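Local atomic coordinates of heparin-binding protein (Homo sapiens, PDB entry 1FY1), a protein that kills Gram-negative bacteria, binds heparin and lipopolysaccharide, and attracts monocytes and fibroblasts, as a neutrophil granule glycoprotein built like a serine protease. Residues Ala16-Gln21 / Ser51-Gly56; Thr70-Ser75 / Gln94-Ala99; Asn88-Leu93 / Thr204-Phe209. The protein carries 2 engineered substitutions. One frame throughout, in Å; residues are numbered along the deposited sequence.

Interaction 1: residues Ala16-Gln21 / Ser51-Gly56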
ATOM      1  N   ALA A  16      -5.895  -3.397  -2.534  1.00 18.16           N
ATOM      2  CA  ALA A  16      -6.421  -2.552  -3.593  1.00 16.41           C
ATOM      3  C   ALA A  16      -5.425  -2.363  -4.742  1.00 20.74           C
ATOM      4  O   ALA A  16      -4.189  -2.379  -4.591  1.00 17.59           O
ATOM      5  CB  ALA A  16      -6.850  -1.198  -3.058  1.00 16.24           C
ATOM      6  N   SER A  17      -6.027  -2.108  -5.902  1.00 20.36           N
ATOM      7  CA  SER A  17      -5.329  -1.836  -7.129  1.00 21.06           C
ATOM      8  C   SER A  17      -5.820  -0.504  -7.676  1.00 27.43           C
ATOM      9  O   SER A  17      -6.989  -0.364  -8.084  1.00 27.65           O
ATOM     10  CB  SER A  17      -5.564  -2.913  -8.184  1.00 24.75           C
ATOM     11  OG  SER A  17      -4.911  -2.550  -9.387  1.00 28.30           O
ATOM     12  N   ILE A  18      -4.925   0.487  -7.622  1.00 25.31           N
ATOM     13  CA  ILE A  18      -5.207   1.823  -8.130  1.00 25.77           C
ATOM     14  C   ILE A  18      -4.885   1.904  -9.643  1.00 30.12           C
ATOM     15  O   ILE A  18      -3.766   1.577 -10.113  1.00 28.12           O
ATOM     16  CB  ILE A  18      -4.658   2.974  -7.279  1.00 28.59           C
ATOM     17  CG1 ILE A  18      -5.280   2.958  -5.876  1.00 27.96           C
ATOM     18  CG2 ILE A  18      -4.960   4.305  -7.963  1.00 28.79           C
ATOM     19  CD1 ILE A  18      -4.531   2.056  -4.942  1.00 37.81           C
ATOM     20  N   GLN A  19      -5.875   2.337 -10.427  1.00 26.14           N
ATOM     21  CA  GLN A  19      -5.657   2.345 -11.847  1.00 25.59           C
ATOM     22  C   GLN A  19      -5.892   3.676 -12.528  1.00 34.97           C
ATOM     23  O   GLN A  19      -6.616   4.560 -12.077  1.00 34.91           O
ATOM     24  CB  GLN A  19      -6.534   1.257 -12.509  1.00 25.28           C
ATOM     25  CG  GLN A  19      -6.432  -0.081 -11.773  1.00 30.66           C
ATOM     26  CD  GLN A  19      -7.071  -1.265 -12.479  1.00 46.02           C
ATOM     27  OE1 GLN A  19      -6.652  -2.432 -12.281  1.00 33.92           O
ATOM     28  NE2 GLN A  19      -8.106  -0.985 -13.268  1.00 40.97           N
ATOM     29  N   ASN A  20      -5.282   3.752 -13.692  1.00 35.26           N
ATOM     30  CA  ASN A  20      -5.353   4.893 -14.547  1.00 35.68           C
ATOM     31  C   ASN A  20      -5.669   4.392 -15.952  1.00 39.68           C
ATOM     32  O   ASN A  20      -4.925   3.597 -16.539  1.00 38.29           O
ATOM     33  CB  ASN A  20      -4.001   5.616 -14.499  1.00 36.41           C
ATOM     34  CG  ASN A  20      -4.076   6.986 -15.119  1.00 61.09           C
ATOM     35  OD1 ASN A  20      -5.036   7.272 -15.868  1.00 50.73           O
ATOM     36  ND2 ASN A  20      -3.073   7.824 -14.797  1.00 56.69           N
ATOM     37  N   GLN A  21      -6.816   4.827 -16.455  1.00 37.40           N
ATOM     38  CA  GLN A  21      -7.221   4.395 -17.757  1.00 37.99           C
ATOM     39  C   GLN A  21      -7.100   2.873 -17.839  1.00 45.09           C
ATOM     40  O   GLN A  21      -6.758   2.280 -18.883  1.00 46.87           O
ATOM     41  CB  GLN A  21      -6.473   5.133 -18.889  1.00 38.92           C
ATOM     42  CG  GLN A  21      -6.804   6.632 -18.981  1.00 42.57           C
ATOM     43  CD  GLN A  21      -8.275   6.865 -19.235  1.00 62.23           C
ATOM     44  OE1 GLN A  21      -9.000   5.937 -19.635  1.00 52.31           O
ATOM     45  NE2 GLN A  21      -8.713   8.097 -18.969  1.00 61.28           N
ATOM     46  N   SER A  51      -7.994   8.680 -11.620  1.00 43.79           N
ATOM     47  CA  SER A  51      -7.838   7.262 -11.383  1.00 40.63           C
ATOM     48  C   SER A  51      -9.086   6.541 -10.811  1.00 38.53           C
ATOM     49  O   SER A  51     -10.073   7.143 -10.425  1.00 38.61           O
ATOM     50  CB  SER A  51      -6.650   7.019 -10.478  1.00 44.18           C
ATOM     51  OG  SER A  51      -5.515   7.684 -11.015  1.00 54.48           O
ATOM     52  N   THR A  52      -9.002   5.220 -10.711  1.00 31.57           N
ATOM     53  CA  THR A  52     -10.069   4.351 -10.210  1.00 29.50           C
ATOM     54  C   THR A  52      -9.471   3.516  -9.116  1.00 29.03           C
ATOM     55  O   THR A  52      -8.263   3.504  -8.917  1.00 28.93           O
ATOM     56  CB  THR A  52     -10.448   3.353 -11.324  1.00 39.12           C
ATOM     57  OG1 THR A  52     -10.918   4.061 -12.430  1.00 47.49           O
ATOM     58  CG2 THR A  52     -11.508   2.349 -10.926  1.00 37.83           C
ATOM     59  N   VAL A  53     -10.300   2.757  -8.456  1.00 22.75           N
ATOM     60  CA  VAL A  53      -9.847   1.891  -7.399  1.00 21.27           C
ATOM     61  C   VAL A  53     -10.607   0.587  -7.478  1.00 24.46           C
ATOM     62  O   VAL A  53     -11.821   0.575  -7.320  1.00 25.14           O
ATOM     63  CB  VAL A  53     -10.038   2.543  -6.019  1.00 23.88           C
ATOM     64  CG1 VAL A  53      -9.901   1.489  -4.928  1.00 23.26           C
ATOM     65  CG2 VAL A  53      -9.029   3.669  -5.808  1.00 22.46           C
ATOM     66  N   VAL A  54      -9.858  -0.490  -7.761  1.00 19.46           N
ATOM     67  CA  VAL A  54     -10.421  -1.825  -7.885  1.00 18.16           C
ATOM     68  C   VAL A  54     -10.179  -2.736  -6.698  1.00 25.16           C
ATOM     69  O   VAL A  54      -9.029  -3.079  -6.351  1.00 26.42           O
ATOM     70  CB  VAL A  54      -9.839  -2.487  -9.106  1.00 19.81           C
ATOM     71  CG1 VAL A  54     -10.676  -3.712  -9.456  1.00 19.41           C
ATOM     72  CG2 VAL A  54      -9.811  -1.472 -10.234  1.00 19.17           C
ATOM     73  N   LEU A  55     -11.257  -3.155  -6.077  1.00 21.08           N
ATOM     74  CA  LEU A  55     -11.154  -4.052  -4.949  1.00 20.31           C
ATOM     75  C   LEU A  55     -11.483  -5.482  -5.391  1.00 26.49           C
ATOM     76  O   LEU A  55     -12.216  -5.676  -6.354  1.00 28.57           O
ATOM     77  CB  LEU A  55     -12.115  -3.621  -3.791  1.00 19.77           C
ATOM     78  CG  LEU A  55     -11.885  -2.221  -3.204  1.00 22.46           C
ATOM     79  CD1 LEU A  55     -12.989  -1.932  -2.218  1.00 23.47           C
ATOM     80  CD2 LEU A  55     -10.599  -2.156  -2.437  1.00 17.42           C
ATOM     81  N   GLY A  56     -11.014  -6.473  -4.655  1.00 22.05           N
ATOM     82  CA  GLY A  56     -11.324  -7.854  -4.956  1.00 21.97           C
ATOM     83  C   GLY A  56     -10.591  -8.487  -6.150  1.00 25.12           C
ATOM     84  O   GLY A  56     -10.868  -9.623  -6.500  1.00 25.20           O
TER
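Ile18 and Val53 lie side by side on the tightly packed face of this antiparallel strand pair, where Ile18 CG1 meets Val53 CG2 at 3.8 Å. They form a non-hydrogen-bonded pair, so van der Waals contact between branched side chains fills the place between the backbone bonds, and such beta-branched residues suit extended chain. Small Ala16 and longer Leu55 continue the same apolar face: the leucine branch leans over until CD2 is 3.9 Å from Ala16 CB.

Backbone bonds flank this pair. Val54 N donates to Ser17 O over 2.9 Å, nearly straight at 173°, and Thr52 N donates to Gln19 O over 2.8 Å; Ser17 N and Gln19 N return the bonds to Val54 O and Thr52 O.

The other face, with Ser17, Gln19, Thr52 and Val54, is mixed and grows more open toward Gln19 and Thr52, both partly exposed. There Gln19 sets CG beside its own backbone N (chi1 -47°) and then extends, bringing its amide across Val54 so that NE2 lies 3.5 Å from Val54 CG2. Glutamine suits this half-open place: its long, flexible chain carries the amide across to lie against the valine methyl. Ser17, deeper in, has its OG hydrogen-bonded to His24 ND1.

The pairing closes the six-stranded barrel of the chymotrypsin-like fold: strand 23-32 flanks 15-20, strand 69-77 flanks 52-55, and Val36 of strand 35-38 touches Ala16 and Val53 on the apolar face.

Interaction 2: residues Thr70-Ser75 / Gln94-Ala99. With NAG (2-acetamido-2-deoxy-beta-D-glucopyranose), chain C.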
ATOM      1  N   THR A  70     -15.724  -1.808  -8.171  1.00 22.49           N
ATOM      2  CA  THR A  70     -15.036  -0.675  -8.784  1.00 22.12           C
ATOM      3  C   THR A  70     -15.466   0.675  -8.243  1.00 28.01           C
ATOM      4  O   THR A  70     -16.641   0.952  -8.025  1.00 27.74           O
ATOM      5  CB  THR A  70     -14.984  -0.822 -10.313  1.00 24.78           C
ATOM      6  OG1 THR A  70     -14.520  -2.143 -10.564  1.00 27.52           O
ATOM      7  CG2 THR A  70     -14.000   0.143 -10.941  1.00 16.84           C
ATOM      8  N   PHE A  71     -14.499   1.545  -7.989  1.00 26.21           N
ATOM      9  CA  PHE A  71     -14.841   2.811  -7.387  1.00 25.85           C
ATOM     10  C   PHE A  71     -13.994   3.939  -7.899  1.00 31.16           C
ATOM     11  O   PHE A  71     -12.861   3.754  -8.327  1.00 30.47           O
ATOM     12  CB  PHE A  71     -14.580   2.779  -5.844  1.00 26.99           C
ATOM     13  CG  PHE A  71     -15.339   1.740  -5.022  1.00 27.10           C
ATOM     14  CD1 PHE A  71     -16.591   2.044  -4.488  1.00 28.35           C
ATOM     15  CD2 PHE A  71     -14.803   0.482  -4.757  1.00 28.24           C
ATOM     16  CE1 PHE A  71     -17.323   1.126  -3.736  1.00 30.22           C
ATOM     17  CE2 PHE A  71     -15.508  -0.450  -3.996  1.00 28.86           C
ATOM     18  CZ  PHE A  71     -16.773  -0.130  -3.497  1.00 27.95           C
ATOM     19  N   SER A  72     -14.617   5.110  -7.825  1.00 29.81           N
ATOM     20  CA  SER A  72     -14.063   6.405  -8.140  1.00 30.38           C
ATOM     21  C   SER A  72     -13.713   7.113  -6.811  1.00 32.50           C
ATOM     22  O   SER A  72     -14.274   6.821  -5.760  1.00 31.83           O
ATOM     23  CB  SER A  72     -15.004   7.247  -8.983  1.00 35.05           C
ATOM     24  OG  SER A  72     -16.147   7.540  -8.205  1.00 52.67           O
ATOM     25  N   ILE A  73     -12.771   8.024  -6.867  1.00 28.25           N
ATOM     26  CA  ILE A  73     -12.305   8.764  -5.720  1.00 28.05           C
ATOM     27  C   ILE A  73     -12.990  10.117  -5.528  1.00 31.39           C
ATOM     28  O   ILE A  73     -12.779  11.014  -6.321  1.00 29.84           O
ATOM     29  CB  ILE A  73     -10.826   9.007  -5.966  1.00 30.47           C
ATOM     30  CG1 ILE A  73     -10.109   7.657  -6.127  1.00 29.54           C
ATOM     31  CG2 ILE A  73     -10.247   9.921  -4.881  1.00 29.10           C
ATOM     32  CD1 ILE A  73      -8.784   7.772  -6.871  1.00 27.20           C
ATOM     33  N   SER A  74     -13.758  10.275  -4.444  1.00 28.99           N
ATOM     34  CA  SER A  74     -14.440  11.540  -4.139  1.00 28.81           C
ATOM     35  C   SER A  74     -13.499  12.587  -3.551  1.00 33.29           C
ATOM     36  O   SER A  74     -13.602  13.776  -3.814  1.00 33.52           O
ATOM     37  CB  SER A  74     -15.556  11.315  -3.159  1.00 31.65           C
ATOM     38  OG  SER A  74     -16.333  10.231  -3.604  1.00 42.98           O
ATOM     39  N   SER A  75     -12.560  12.134  -2.761  1.00 29.80           N
ATOM     40  CA  SER A  75     -11.626  13.031  -2.163  1.00 29.64           C
ATOM     41  C   SER A  75     -10.385  12.298  -1.856  1.00 31.98           C
ATOM     42  O   SER A  75     -10.377  11.095  -1.895  1.00 32.51           O
ATOM     43  CB  SER A  75     -12.180  13.680  -0.891  1.00 36.54           C
ATOM     44  OG  SER A  75     -12.483  12.696   0.075  1.00 55.51           O
ATOM     45  N   GLN A  94     -11.134   8.537  -0.436  1.00 26.11           N
ATOM     46  CA  GLN A  94     -12.503   8.355  -0.095  1.00 25.04           C
ATOM     47  C   GLN A  94     -13.189   7.904  -1.347  1.00 28.09           C
ATOM     48  O   GLN A  94     -13.107   8.588  -2.386  1.00 28.47           O
ATOM     49  CB  GLN A  94     -13.158   9.649   0.408  1.00 25.53           C
ATOM     50  CG  GLN A  94     -14.549   9.366   0.979  1.00 26.39           C
ATOM     51  CD  GLN A  94     -15.336  10.629   1.240  1.00 49.40           C
ATOM     52  OE1 GLN A  94     -14.851  11.751   1.015  1.00 48.61           O
ATOM     53  NE2 GLN A  94     -16.571  10.443   1.698  1.00 37.65           N
ATOM     54  N   LEU A  95     -13.844   6.761  -1.214  1.00 23.36           N
ATOM     55  CA  LEU A  95     -14.612   6.088  -2.253  1.00 22.62           C
ATOM     56  C   LEU A  95     -15.987   6.734  -2.469  1.00 30.52           C
ATOM     57  O   LEU A  95     -16.649   7.210  -1.539  1.00 32.09           O
ATOM     58  CB  LEU A  95     -14.766   4.574  -1.879  1.00 21.32           C
ATOM     59  CG  LEU A  95     -13.454   3.901  -1.438  1.00 22.31           C
ATOM     60  CD1 LEU A  95     -13.751   2.468  -1.024  1.00 22.24           C
ATOM     61  CD2 LEU A  95     -12.402   3.947  -2.553  1.00 18.35           C
ATOM     62  N   ASP A  96     -16.446   6.705  -3.699  1.00 28.65           N
ATOM     63  CA  ASP A  96     -17.743   7.256  -4.058  1.00 29.61           C
ATOM     64  C   ASP A  96     -18.908   6.611  -3.298  1.00 34.50           C
ATOM     65  O   ASP A  96     -19.998   7.172  -3.199  1.00 34.14           O
ATOM     66  CB  ASP A  96     -17.958   7.117  -5.586  1.00 32.15           C
ATOM     67  CG  ASP A  96     -17.777   5.705  -6.124  1.00 41.20           C
ATOM     68  OD1 ASP A  96     -16.697   5.230  -6.450  1.00 41.57           O
ATOM     69  OD2 ASP A  96     -18.900   5.024  -6.139  1.00 42.45           O
ATOM     70  N   ARG A  97     -18.679   5.421  -2.747  1.00 32.48           N
ATOM     71  CA  ARG A  97     -19.718   4.712  -2.013  1.00 32.19           C
ATOM     72  C   ARG A  97     -19.148   3.572  -1.164  1.00 35.78           C
ATOM     73  O   ARG A  97     -18.007   3.171  -1.345  1.00 34.95           O
ATOM     74  CB  ARG A  97     -20.713   4.166  -3.007  1.00 33.72           C
ATOM     75  CG  ARG A  97     -20.143   3.015  -3.825  1.00 47.58           C
ATOM     76  CD  ARG A  97     -20.959   2.772  -5.084  1.00 58.08           C
ATOM     77  NE  ARG A  97     -20.695   1.478  -5.680  1.00 66.28           N
ATOM     78  CZ  ARG A  97     -19.705   1.229  -6.524  1.00 78.73           C
ATOM     79  NH1 ARG A  97     -18.844   2.167  -6.913  1.00 57.00           N
ATOM     80  NH2 ARG A  97     -19.568  -0.006  -6.990  1.00 72.06           N
ATOM     81  N   GLU A  98     -19.953   3.053  -0.233  1.00 34.04           N
ATOM     82  CA  GLU A  98     -19.530   1.972   0.652  1.00 34.62           C
ATOM     83  C   GLU A  98     -19.184   0.678  -0.017  1.00 39.17           C
ATOM     84  O   GLU A  98     -19.981   0.102  -0.738  1.00 41.77           O
ATOM     85  CB  GLU A  98     -20.528   1.616   1.775  1.00 36.24           C
ATOM     86  CG  GLU A  98     -20.512   2.610   2.948  1.00 49.37           C
ATOM     87  CD  GLU A  98     -20.865   1.968   4.256  1.00 76.73           C
ATOM     88  OE1 GLU A  98     -21.271   0.811   4.354  1.00 75.91           O
ATOM     89  OE2 GLU A  98     -20.643   2.776   5.270  1.00 76.73           O
ATOM     90  N   ALA A  99     -18.025   0.180   0.310  1.00 33.44           N
ATOM     91  CA  ALA A  99     -17.632  -1.072  -0.220  1.00 32.07           C
ATOM     92  C   ALA A  99     -18.393  -2.171   0.492  1.00 35.93           C
ATOM     93  O   ALA A  99     -18.579  -2.151   1.712  1.00 35.18           O
ATOM     94  CB  ALA A  99     -16.122  -1.270  -0.097  1.00 32.29           C
TER
HETATM   95  C1  NAG C1001     -22.914  -4.550  -3.154  1.00 97.00           C
HETATM   96  C2  NAG C1001     -24.381  -4.387  -3.611  1.00 54.58           C
HETATM   97  C3  NAG C1001     -24.460  -3.928  -5.107  1.00100.00           C
HETATM   98  C4  NAG C1001     -23.396  -2.919  -5.629  1.00100.00           C
HETATM   99  C5  NAG C1001     -22.042  -3.521  -5.210  1.00100.00           C
HETATM  100  C6  NAG C1001     -20.787  -2.801  -5.739  1.00100.00           C
HETATM  101  C7  NAG C1001     -26.246  -5.969  -3.040  1.00 71.20           C
HETATM  102  C8  NAG C1001     -26.739  -7.383  -3.442  1.00 89.68           C
HETATM  103  N2  NAG C1001     -25.041  -5.715  -3.567  1.00100.00           N
HETATM  104  O3  NAG C1001     -25.753  -3.420  -5.331  1.00100.00           O
HETATM  105  O4  NAG C1001     -23.489  -2.706  -7.094  1.00 71.83           O
HETATM  106  O5  NAG C1001     -22.108  -3.558  -3.768  1.00100.00           O
HETATM  107  O6  NAG C1001     -20.585  -1.521  -5.089  1.00 91.71           O
HETATM  108  O7  NAG C1001     -27.017  -5.020  -2.880  1.00100.00           O
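Thr70 O is gripped by the guanidinium of Arg97: NH1 donates to it over 2.8 Å, lying in the carbonyl plane, and NH2 adds a weak bond. NH1 also makes a salt bridge of 3.0 Å to Asp96 OD2, meeting the syn lone pair almost straight (170°), which helps fix the rotation of the guanidinium. Held this way, the group lies over one face of the Phe71 ring, the two planes 35° apart, while Leu95 CD1 covers the opposite face. Flat, apolar Phe71 is thus sandwiched between the arginine and the leucine, and its CZ reaches Ala99 CB at 3.6 Å. Asp96 turns its other oxygen, OD1, to the backbone N of Ser72.

In the six-stranded barrel of this chymotrypsin-like fold, strands 69-77 and 91-95 are antiparallel neighbours, and here a beta bulge shifts their register by one: Ile73 pairs with Leu95, but Ser75 with Gln94. Within the bulge, Ser74 N bonds to Gln94 O over 2.7 Å. Ser75, a short polar residue, places OG between its backbone N and carbonyl carbon (chi1 61°), from where it donates to a lone pair of Gln94 OE1 at 2.7 Å. At the outer end Arg97 NH2 donates to O6 of the NAG sugar, 2.6 Å away.

Interaction 3: residues Asn88-Leu93 / Thr204-Phe209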
ATOM      1  N   ASN A  88       6.353  12.073   5.129  1.00 33.65           N
ATOM      2  CA  ASN A  88       4.929  11.949   5.349  1.00 30.93           C
ATOM      3  C   ASN A  88       4.151  11.512   4.133  1.00 29.72           C
ATOM      4  O   ASN A  88       3.067  12.037   3.864  1.00 29.69           O
ATOM      5  CB  ASN A  88       4.352  13.227   5.955  1.00 31.09           C
ATOM      6  CG  ASN A  88       5.136  13.689   7.171  1.00 60.40           C
ATOM      7  OD1 ASN A  88       5.751  12.891   7.904  1.00 48.05           O
ATOM      8  ND2 ASN A  88       5.139  14.994   7.382  1.00 64.03           N
ATOM      9  N   ASP A  89       4.736  10.549   3.413  1.00 22.90           N
ATOM     10  CA  ASP A  89       4.184   9.939   2.198  1.00 21.03           C
ATOM     11  C   ASP A  89       3.119   8.917   2.570  1.00 20.39           C
ATOM     12  O   ASP A  89       3.391   7.730   2.765  1.00 17.03           O
ATOM     13  CB  ASP A  89       5.300   9.237   1.425  1.00 22.40           C
ATOM     14  CG  ASP A  89       4.882   8.801   0.088  1.00 26.75           C
ATOM     15  OD1 ASP A  89       3.805   9.163  -0.407  1.00 29.47           O
ATOM     16  OD2 ASP A  89       5.740   8.009  -0.480  1.00 23.16           O
ATOM     17  N   LEU A  90       1.910   9.448   2.652  1.00 17.95           N
ATOM     18  CA  LEU A  90       0.710   8.761   3.058  1.00 18.34           C
ATOM     19  C   LEU A  90      -0.486   9.604   2.558  1.00 22.25           C
ATOM     20  O   LEU A  90      -0.416  10.831   2.503  1.00 18.08           O
ATOM     21  CB  LEU A  90       0.827   8.492   4.603  1.00 18.73           C
ATOM     22  CG  LEU A  90      -0.396   8.081   5.458  1.00 23.29           C
ATOM     23  CD1 LEU A  90      -1.190   6.955   4.849  1.00 24.01           C
ATOM     24  CD2 LEU A  90       0.063   7.596   6.813  1.00 24.71           C
ATOM     25  N   MET A  91      -1.547   8.918   2.104  1.00 21.75           N
ATOM     26  CA  MET A  91      -2.717   9.554   1.590  1.00 22.09           C
ATOM     27  C   MET A  91      -3.897   8.643   1.660  1.00 25.12           C
ATOM     28  O   MET A  91      -3.731   7.466   1.456  1.00 24.93           O
ATOM     29  CB  MET A  91      -2.519   9.939   0.138  1.00 25.69           C
ATOM     30  CG  MET A  91      -3.735  10.683  -0.363  1.00 31.09           C
ATOM     31  SD  MET A  91      -3.468  11.470  -1.955  1.00 37.24           S
ATOM     32  CE  MET A  91      -2.028  12.529  -1.675  1.00 33.33           C
ATOM     33  N   LEU A  92      -5.066   9.188   1.966  1.00 23.26           N
ATOM     34  CA  LEU A  92      -6.300   8.431   2.063  1.00 23.82           C
ATOM     35  C   LEU A  92      -7.272   8.824   0.983  1.00 26.94           C
ATOM     36  O   LEU A  92      -7.474  10.009   0.725  1.00 25.55           O
ATOM     37  CB  LEU A  92      -7.048   8.627   3.391  1.00 24.65           C
ATOM     38  CG  LEU A  92      -6.285   8.240   4.662  1.00 30.43           C
ATOM     39  CD1 LEU A  92      -7.095   8.684   5.868  1.00 30.23           C
ATOM     40  CD2 LEU A  92      -6.141   6.721   4.725  1.00 34.80           C
ATOM     41  N   LEU A  93      -7.898   7.806   0.405  1.00 22.59           N
ATOM     42  CA  LEU A  93      -8.874   7.967  -0.640  1.00 20.37           C
ATOM     43  C   LEU A  93     -10.239   7.617  -0.158  1.00 27.59           C
ATOM     44  O   LEU A  93     -10.478   6.554   0.420  1.00 28.14           O
ATOM     45  CB  LEU A  93      -8.587   7.062  -1.853  1.00 19.10           C
ATOM     46  CG  LEU A  93      -7.128   7.075  -2.294  1.00 22.28           C
ATOM     47  CD1 LEU A  93      -6.938   6.092  -3.444  1.00 22.41           C
ATOM     48  CD2 LEU A  93      -6.716   8.483  -2.718  1.00 22.49           C
ATOM     49  N   THR A 204       6.467   4.012   5.097  1.00 25.50           N
ATOM     50  CA  THR A 204       6.031   5.063   6.000  1.00 24.95           C
ATOM     51  C   THR A 204       5.529   4.489   7.322  1.00 27.75           C
ATOM     52  O   THR A 204       4.800   3.523   7.297  1.00 26.53           O
ATOM     53  CB  THR A 204       4.851   5.844   5.366  1.00 28.23           C
ATOM     54  OG1 THR A 204       5.222   6.359   4.111  1.00 25.40           O
ATOM     55  CG2 THR A 204       4.377   6.978   6.267  1.00 23.25           C
ATOM     56  N   ARG A 205       5.890   5.108   8.466  1.00 25.40           N
ATOM     57  CA  ARG A 205       5.397   4.669   9.783  1.00 25.42           C
ATOM     58  C   ARG A 205       3.938   5.067   9.974  1.00 29.11           C
ATOM     59  O   ARG A 205       3.605   6.237  10.195  1.00 29.22           O
ATOM     60  CB  ARG A 205       6.221   5.184  10.967  1.00 26.70           C
ATOM     61  CG  ARG A 205       7.148   4.149  11.559  1.00 28.25           C
ATOM     62  CD  ARG A 205       7.991   4.683  12.707  1.00 25.09           C
ATOM     63  NE  ARG A 205       8.884   3.657  13.250  1.00 43.99           N
ATOM     64  CZ  ARG A 205       8.433   2.564  13.886  1.00 76.49           C
ATOM     65  NH1 ARG A 205       7.128   2.277  13.980  1.00 74.29           N
ATOM     66  NH2 ARG A 205       9.323   1.647  14.313  1.00 68.32           N
ATOM     67  N   VAL A 206       3.068   4.073   9.869  1.00 24.54           N
ATOM     68  CA  VAL A 206       1.634   4.283  10.001  1.00 22.39           C
ATOM     69  C   VAL A 206       1.221   4.649  11.413  1.00 26.11           C
ATOM     70  O   VAL A 206       0.326   5.452  11.576  1.00 24.64           O
ATOM     71  CB  VAL A 206       0.792   3.161   9.368  1.00 22.61           C
ATOM     72  CG1 VAL A 206      -0.645   3.210   9.840  1.00 21.30           C
ATOM     73  CG2 VAL A 206       0.764   3.340   7.864  1.00 21.90           C
ATOM     74  N   ALA A 207       1.917   4.077  12.405  1.00 24.23           N
ATOM     75  CA  ALA A 207       1.647   4.318  13.817  1.00 23.82           C
ATOM     76  C   ALA A 207       1.789   5.792  14.235  1.00 30.80           C
ATOM     77  O   ALA A 207       1.323   6.220  15.289  1.00 33.44           O
ATOM     78  CB  ALA A 207       2.463   3.394  14.684  1.00 24.24           C
ATOM     79  N   LEU A 208       2.411   6.598  13.397  1.00 25.46           N
ATOM     80  CA  LEU A 208       2.532   7.987  13.729  1.00 25.38           C
ATOM     81  C   LEU A 208       1.307   8.792  13.298  1.00 29.64           C
ATOM     82  O   LEU A 208       1.055   9.880  13.853  1.00 31.60           O
ATOM     83  CB  LEU A 208       3.763   8.624  13.071  1.00 25.58           C
ATOM     84  CG  LEU A 208       5.048   7.916  13.421  1.00 31.28           C
ATOM     85  CD1 LEU A 208       6.179   8.374  12.494  1.00 30.90           C
ATOM     86  CD2 LEU A 208       5.378   8.177  14.893  1.00 34.45           C
ATOM     87  N   PHE A 209       0.590   8.292  12.273  1.00 20.58           N
ATOM     88  CA  PHE A 209      -0.579   8.967  11.700  1.00 17.63           C
ATOM     89  C   PHE A 209      -1.924   8.465  12.201  1.00 17.98           C
ATOM     90  O   PHE A 209      -2.999   8.847  11.709  1.00 18.88           O
ATOM     91  CB  PHE A 209      -0.505   8.838  10.166  1.00 19.85           C
ATOM     92  CG  PHE A 209       0.794   9.392   9.582  1.00 21.54           C
ATOM     93  CD1 PHE A 209       1.935   8.597   9.506  1.00 23.74           C
ATOM     94  CD2 PHE A 209       0.857  10.709   9.114  1.00 24.81           C
ATOM     95  CE1 PHE A 209       3.118   9.127   8.988  1.00 26.16           C
ATOM     96  CE2 PHE A 209       2.033  11.264   8.611  1.00 28.01           C
ATOM     97  CZ  PHE A 209       3.169  10.458   8.564  1.00 26.66           C
TER
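Leu90 presses its CD2 methyl onto one face of the Phe209 ring, 3.4 Å from Phe209 CG, across the interface between the two halves of a chymotrypsin-like fold. One segment leads into strand 91-95 of the first barrel; the other follows the last strand of the second and ends at Phe209, the N-cap position of the C-terminal helix 210-218. While Leu90 takes the face of the ring, Asn88 takes its edge: OD1 lies 3.6 Å from Phe209 CZ, with amide and ring planes turned 74° apart. An aromatic side chain suits this place because it offers a broad face to a methyl group and its polarised C-H edge to an oxygen.

Beside this packing runs one polar tie, from Thr204 OG1 to Asp89 O at 2.7 Å. With chi1 at -56°, Thr204 sets OG1 beside its own backbone N, and its CG2 methyl is left to meet Leu90 CB at 4.2 Å, so a single small residue serves a carbonyl and an apolar neighbour together.

Further out, Asp89 centres an inverse gamma turn and occupies the position of the catalytic-triad aspartate of active relatives. Its OD2 is hydrogen-bonded to Ser41 and Ser190; Ser41 stands where those proteases carry histidine, in keeping with a protease homolog. Asn88, whose positive phi asparagine tolerates well, is anchored through its N to Asn157 OD1. Met37 of strand 35-38 touches both Leu90 and Val206. The turn that carries Phe209 is held by a backbone bond of 2.9 Å from Phe209 N to Val206 O.

Overall arrangement
Interactions 1 and 2 belong to adjacent seams of the first, six-stranded barrel, with centres 10 Å apart; strands 52-55 and 69-77 join them, and Val53 N probably bonds to Phe71 O between the two. The centre of interaction 3 is 19 Å from that of each of the others. It shares strand 91-95 with interaction 2, and Leu93 on that strand packs against Ile18, Val53 and Ile73, so the segments of all three interactions come together at this leucine. Along the chain interaction 1 closes first, whereas the segments of 2 and 3 alternate. The chain around strand 91-95 thus passes from Asn88-Leu90, where the first barrel meets the second, to Arg97, beside a sugar.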